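Local coordinates for protein Baccell_00875 (Bacteroides cellulosilyticus DSM 14838, PDB 5NO8) that is a polysaccharide lyase that probably cleaves terminal L-rhamnose caps from glucuronic acid residues on the complex glycans of arabinogalactan proteins, at residues K208-N211 with S212-G216; A658-P662 with Y663-G667. All blocks are in the same frame, centred on the assembly; numbering follows the deposited sequence.

Interaction 1 of 2, residues K208-N211 with S212-G216; sequences KKAN and SQTRG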
loop_
_atom_site.group_PDB
_atom_site.type_symbol
_atom_site.label_atom_id
_atom_site.label_comp_id
_atom_site.label_asym_id
_atom_site.label_seq_id
_atom_site.Cartn_x
_atom_site.Cartn_y
_atom_site.Cartn_z
ATOM N N LYS A 208 -5.115 -14.617 15.021
ATOM C CA LYS A 208 -6.081 -15.735 14.906
ATOM C C LYS A 208 -7.206 -15.513 13.878
ATOM O O LYS A 208 -8.164 -16.301 13.815
ATOM C CB LYS A 208 -6.710 -15.993 16.274
ATOM N N LYS A 209 -7.120 -14.432 13.095
ATOM C CA LYS A 209 -8.120 -14.117 12.086
ATOM C C LYS A 209 -7.451 -14.021 10.719
ATOM O O LYS A 209 -7.625 -13.050 9.977
ATOM C CB LYS A 209 -8.858 -12.828 12.480
ATOM C CG LYS A 209 -9.633 -12.980 13.763
ATOM C CD LYS A 209 -10.367 -11.723 14.156
ATOM C CE LYS A 209 -11.241 -12.013 15.365
ATOM N NZ LYS A 209 -11.889 -10.755 15.821
ATOM N N ALA A 210 -6.677 -15.063 10.408
ATOM C CA ALA A 210 -5.955 -15.229 9.164
ATOM C C ALA A 210 -4.788 -14.235 8.974
ATOM O O ALA A 210 -4.252 -14.170 7.881
ATOM C CB ALA A 210 -6.898 -15.221 7.972
ATOM N N ASN A 211 -4.346 -13.574 10.054
ATOM C CA ASN A 211 -3.074 -12.814 10.097
ATOM C C ASN A 211 -2.930 -11.931 8.843
ATOM O O ASN A 211 -3.831 -11.142 8.586
ATOM C CB ASN A 211 -1.852 -13.733 10.410
ATOM C CG ASN A 211 -1.694 -14.895 9.437
ATOM O OD1 ASN A 211 -2.339 -15.957 9.595
ATOM N ND2 ASN A 211 -0.813 -14.726 8.440
ATOM N N SER A 212 -1.856 -12.075 8.056
ATOM C CA SER A 212 -1.615 -11.272 6.861
ATOM C C SER A 212 -2.457 -11.596 5.634
ATOM O O SER A 212 -2.386 -10.865 4.632
ATOM C CB SER A 212 -0.120 -11.403 6.473
ATOM O OG SER A 212 0.720 -11.260 7.632
ATOM N N GLN A 213 -3.248 -12.679 5.682
ATOM C CA GLN A 213 -3.829 -13.263 4.480
ATOM C C GLN A 213 -5.207 -12.710 4.111
ATOM O O GLN A 213 -5.849 -13.198 3.179
ATOM C CB GLN A 213 -3.952 -14.788 4.636
ATOM C CG GLN A 213 -2.764 -15.508 5.251
ATOM C CD GLN A 213 -1.468 -15.264 4.505
ATOM O OE1 GLN A 213 -1.463 -14.938 3.316
ATOM N NE2 GLN A 213 -0.359 -15.442 5.203
ATOM N N THR A 214 -5.657 -11.687 4.839
ATOM C CA THR A 214 -6.908 -11.045 4.532
ATOM C C THR A 214 -6.828 -9.578 4.851
ATOM O O THR A 214 -6.211 -9.228 5.826
ATOM C CB THR A 214 -8.057 -11.641 5.348
ATOM O OG1 THR A 214 -9.259 -10.953 5.009
ATOM C CG2 THR A 214 -7.841 -11.539 6.863
ATOM N N ARG A 215 -7.501 -8.760 4.051
ATOM C CA ARG A 215 -7.564 -7.345 4.316
ATOM C C ARG A 215 -8.564 -7.054 5.422
ATOM O O ARG A 215 -8.573 -5.962 5.991
ATOM C CB ARG A 215 -7.908 -6.588 3.065
ATOM C CG ARG A 215 -7.606 -5.105 3.163
ATOM C CD ARG A 215 -7.486 -4.504 1.812
ATOM N NE ARG A 215 -7.346 -3.059 1.888
ATOM C CZ ARG A 215 -7.516 -2.257 0.853
ATOM N NH1 ARG A 215 -7.828 -2.753 -0.362
ATOM N NH2 ARG A 215 -7.381 -0.945 1.026
ATOM N N GLY A 216 -9.409 -8.030 5.742
ATOM C CA GLY A 216 -10.445 -7.850 6.715
ATOM C C GLY A 216 -11.731 -7.347 6.072
ATOM O O GLY A 216 -11.953 -7.501 4.868
#
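The amide N of Gln-213 donates a hydrogen bond to Ala-210 O, 2.8 Å away and close to straight (161° at the hydrogen), drawing the chain back on itself. Gln-213 also lays its own side chain against the acceptor: with CG beside its backbone N, both CB and CG come near the oxygen, CG at 3.3 Å from Ala-210 O. The side chain then bends at its second torsion, and its amide runs alongside that of Asn-211 with the two planes steeply inclined.

The four residues from Ala-210 to Gln-213 form a type II' beta turn, in which Asn-211 takes the first corner with a positive phi (46°). Asparagine tolerates that backbone shape better than most residues with a side chain; the second corner has ordinary helix-like angles, which Ser-212 adopts without strain. This turn sits in the loop joining strands 199-203 and 217-221. It is tied to the C-terminal half of the chain: Gln-213 OE1 accepts from Asn-539 N in a loop, and Ser-212 OG bonds to Trp-599 NE1 in helix 596-600.

Thr-214 faces two ways. OG1, anti to the backbone N (chi1 179°), accepts from Gly-216 N at 3.0 Å, an ST turn that starts the run into strand 217-221. The same rotation leaves the CG2 methyl 4.0 Å from Ala-210 CB and 3.5 Å from Lys-209 O, an apolar cover beside the turn. At Gly-216 the backbone angles would press any CB against the carbonyl oxygen of Arg-215, whose guanidinium makes salt bridges to Asp-150 and Asp-608.

Interaction 2 of 2, residues A658-P662 with Y663-G667; sequences AYMYP and YKIDG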
loop_
_atom_site.group_PDB
_atom_site.type_symbol
_atom_site.label_atom_id
_atom_site.label_comp_id
_atom_site.label_asym_id
_atom_site.label_seq_id
_atom_site.Cartn_x
_atom_site.Cartn_y
_atom_site.Cartn_z
ATOM N N ALA A 658 5.822 2.357 9.038
ATOM C CA ALA A 658 4.516 2.226 8.375
ATOM C C ALA A 658 3.564 3.357 8.763
ATOM O O ALA A 658 3.568 3.788 9.907
ATOM C CB ALA A 658 3.864 0.900 8.772
ATOM N N TYR A 659 2.775 3.816 7.797
ATOM C CA TYR A 659 1.678 4.704 8.065
ATOM C C TYR A 659 0.407 3.838 8.097
ATOM O O TYR A 659 -0.000 3.305 7.082
ATOM C CB TYR A 659 1.520 5.794 7.008
ATOM C CG TYR A 659 0.413 6.754 7.369
ATOM C CD1 TYR A 659 0.587 7.682 8.402
ATOM C CD2 TYR A 659 -0.843 6.665 6.775
ATOM C CE1 TYR A 659 -0.438 8.536 8.802
ATOM C CE2 TYR A 659 -1.874 7.514 7.166
ATOM C CZ TYR A 659 -1.665 8.455 8.178
ATOM O OH TYR A 659 -2.679 9.311 8.551
ATOM N N MET A 660 -0.228 3.765 9.255
ATOM C CA MET A 660 -1.477 3.018 9.430
ATOM C C MET A 660 -2.608 3.925 8.942
ATOM O O MET A 660 -2.936 4.913 9.582
ATOM C CB MET A 660 -1.674 2.602 10.901
ATOM C CG MET A 660 -0.519 1.819 11.515
ATOM S SD MET A 660 -0.105 0.371 10.553
ATOM C CE MET A 660 -1.671 -0.479 10.393
ATOM N N TYR A 661 -3.206 3.570 7.811
ATOM C CA TYR A 661 -4.012 4.493 7.016
ATOM C C TYR A 661 -5.509 4.656 7.397
ATOM O O TYR A 661 -6.008 5.788 7.402
ATOM C CB TYR A 661 -3.862 4.166 5.522
ATOM C CG TYR A 661 -4.523 5.168 4.629
ATOM C CD1 TYR A 661 -3.868 6.345 4.256
ATOM C CD2 TYR A 661 -5.826 4.981 4.178
ATOM C CE1 TYR A 661 -4.507 7.290 3.471
ATOM C CE2 TYR A 661 -6.461 5.919 3.382
ATOM C CZ TYR A 661 -5.792 7.066 3.034
ATOM O OH TYR A 661 -6.421 7.989 2.267
ATOM N N PRO A 662 -6.224 3.548 7.644
ATOM C CA PRO A 662 -7.667 3.708 7.889
ATOM C C PRO A 662 -7.991 4.547 9.111
ATOM O O PRO A 662 -7.142 4.745 9.969
ATOM C CB PRO A 662 -8.164 2.274 8.092
ATOM C CG PRO A 662 -7.122 1.416 7.473
ATOM C CD PRO A 662 -5.824 2.135 7.711
ATOM N N TYR A 663 -9.236 4.977 9.205
ATOM C CA TYR A 663 -9.701 5.759 10.329
ATOM C C TYR A 663 -9.488 5.000 11.629
ATOM O O TYR A 663 -8.951 5.538 12.598
ATOM C CB TYR A 663 -11.181 6.092 10.109
ATOM C CG TYR A 663 -11.894 6.749 11.279
ATOM C CD1 TYR A 663 -11.436 7.924 11.832
ATOM C CD2 TYR A 663 -13.079 6.224 11.745
ATOM C CE1 TYR A 663 -12.100 8.539 12.885
ATOM C CE2 TYR A 663 -13.761 6.789 12.806
ATOM C CZ TYR A 663 -13.282 7.953 13.377
ATOM O OH TYR A 663 -13.983 8.493 14.440
ATOM N N LYS A 664 -9.967 3.763 11.641
ATOM C CA LYS A 664 -9.805 2.846 12.759
ATOM C C LYS A 664 -9.652 1.436 12.246
ATOM O O LYS A 664 -10.037 1.107 11.115
ATOM C CB LYS A 664 -11.016 2.890 13.697
ATOM C CG LYS A 664 -11.189 4.215 14.425
ATOM C CD LYS A 664 -12.449 4.286 15.257
ATOM C CE LYS A 664 -12.470 5.579 16.061
ATOM N NZ LYS A 664 -13.691 5.744 16.888
ATOM N N ILE A 665 -9.049 0.619 13.089
ATOM C CA ILE A 665 -8.899 -0.805 12.843
ATOM C C ILE A 665 -9.401 -1.519 14.084
ATOM O O ILE A 665 -8.836 -1.378 15.192
ATOM C CB ILE A 665 -7.427 -1.152 12.562
ATOM C CG1 ILE A 665 -6.936 -0.418 11.297
ATOM C CG2 ILE A 665 -7.265 -2.669 12.419
ATOM C CD1 ILE A 665 -5.457 -0.125 11.309
ATOM N N ASP A 666 -10.498 -2.274 13.922
ATOM C CA ASP A 666 -11.166 -2.956 15.047
ATOM C C ASP A 666 -11.451 -2.025 16.217
ATOM O O ASP A 666 -11.315 -2.407 17.389
ATOM C CB ASP A 666 -10.363 -4.187 15.503
ATOM C CG ASP A 666 -10.579 -5.384 14.603
ATOM O OD1 ASP A 666 -11.750 -5.746 14.329
ATOM O OD2 ASP A 666 -9.573 -5.921 14.108
ATOM N N GLY A 667 -11.843 -0.792 15.894
ATOM C CA GLY A 667 -12.189 0.206 16.894
ATOM C C GLY A 667 -11.056 1.021 17.483
ATOM O O GLY A 667 -11.306 1.949 18.277
#
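A small apolar contact across a bend, buried and without hydrogen bonds between its two halves, lies where the chain passes from strand 659-660 to strand 664-665. Met-660 and Ile-665 close it: the CE methyl of Met-660 meets CD1 of Ile-665 at 3.9 Å, the two side chains crossing at about a right angle. Bends at chi2 (-55°) and chi3 (-53°) curl the methionine back instead of letting it extend, so that its terminal methyl is what reaches the isoleucine. A flexible, unbranched thioether suits this role, while the branched isoleucine suits the extended backbone of its strand.

Pro-662 stands at the bend and also packs on the isoleucine. Its CG lies 4.2 Å from Ile-665 CG1, and its CB approaches Lys-664 O at 3.7 Å. The fixed phi of proline limits how the chain can turn here, and Tyr-663 follows with helix-like angles before strand 664-665 begins. The two short strands belong to different sheets: 659-660 is an outer strand beside 672-677, whereas 664-665 runs parallel to 199-203 and antiparallel to 668-669. Between 664-665 and 668-669, Asp-666 and Gly-667 have the positive phi values of the corners of a type I' turn, a common connection in tight hairpins, in which Asp-Gly is a familiar pair.

On the other side of the chain, Lys-664 CG rests over one face of the Tyr-663 ring, 3.8 Å above its plane and displaced toward the rim. Their polar ends converge on Asp-141, which takes a hydrogen bond with Tyr-663 OH and a salt bridge from Lys-664 NZ. Arg-198 adds a cation-pi contact to the same tyrosine.

From the N terminus, strand 199-203 comes first, and interaction 1 tightens the loop leading to strand 217-221, its neighbour in the same mixed sheet. Interaction 2 opens only after the sheet of residues 259-335 and the helical portion have passed; it closes the short bend between strands 659-660 and 664-665, joining a four-stranded sheet to the mixed sheet containing 199-203. The contacts are in series, neither nesting nor crossing. The centres of interactions 1 and 2 are about 15 Å apart, their nearest atoms about 5 Å. Asp-666 bonds to the backbone N of Glu-204 and Arg-205, whose side chains engage Lys-209 NZ and Asn-211 O. Asp-608 joins both regions, meeting Arg-215 and the backbone of Tyr-661.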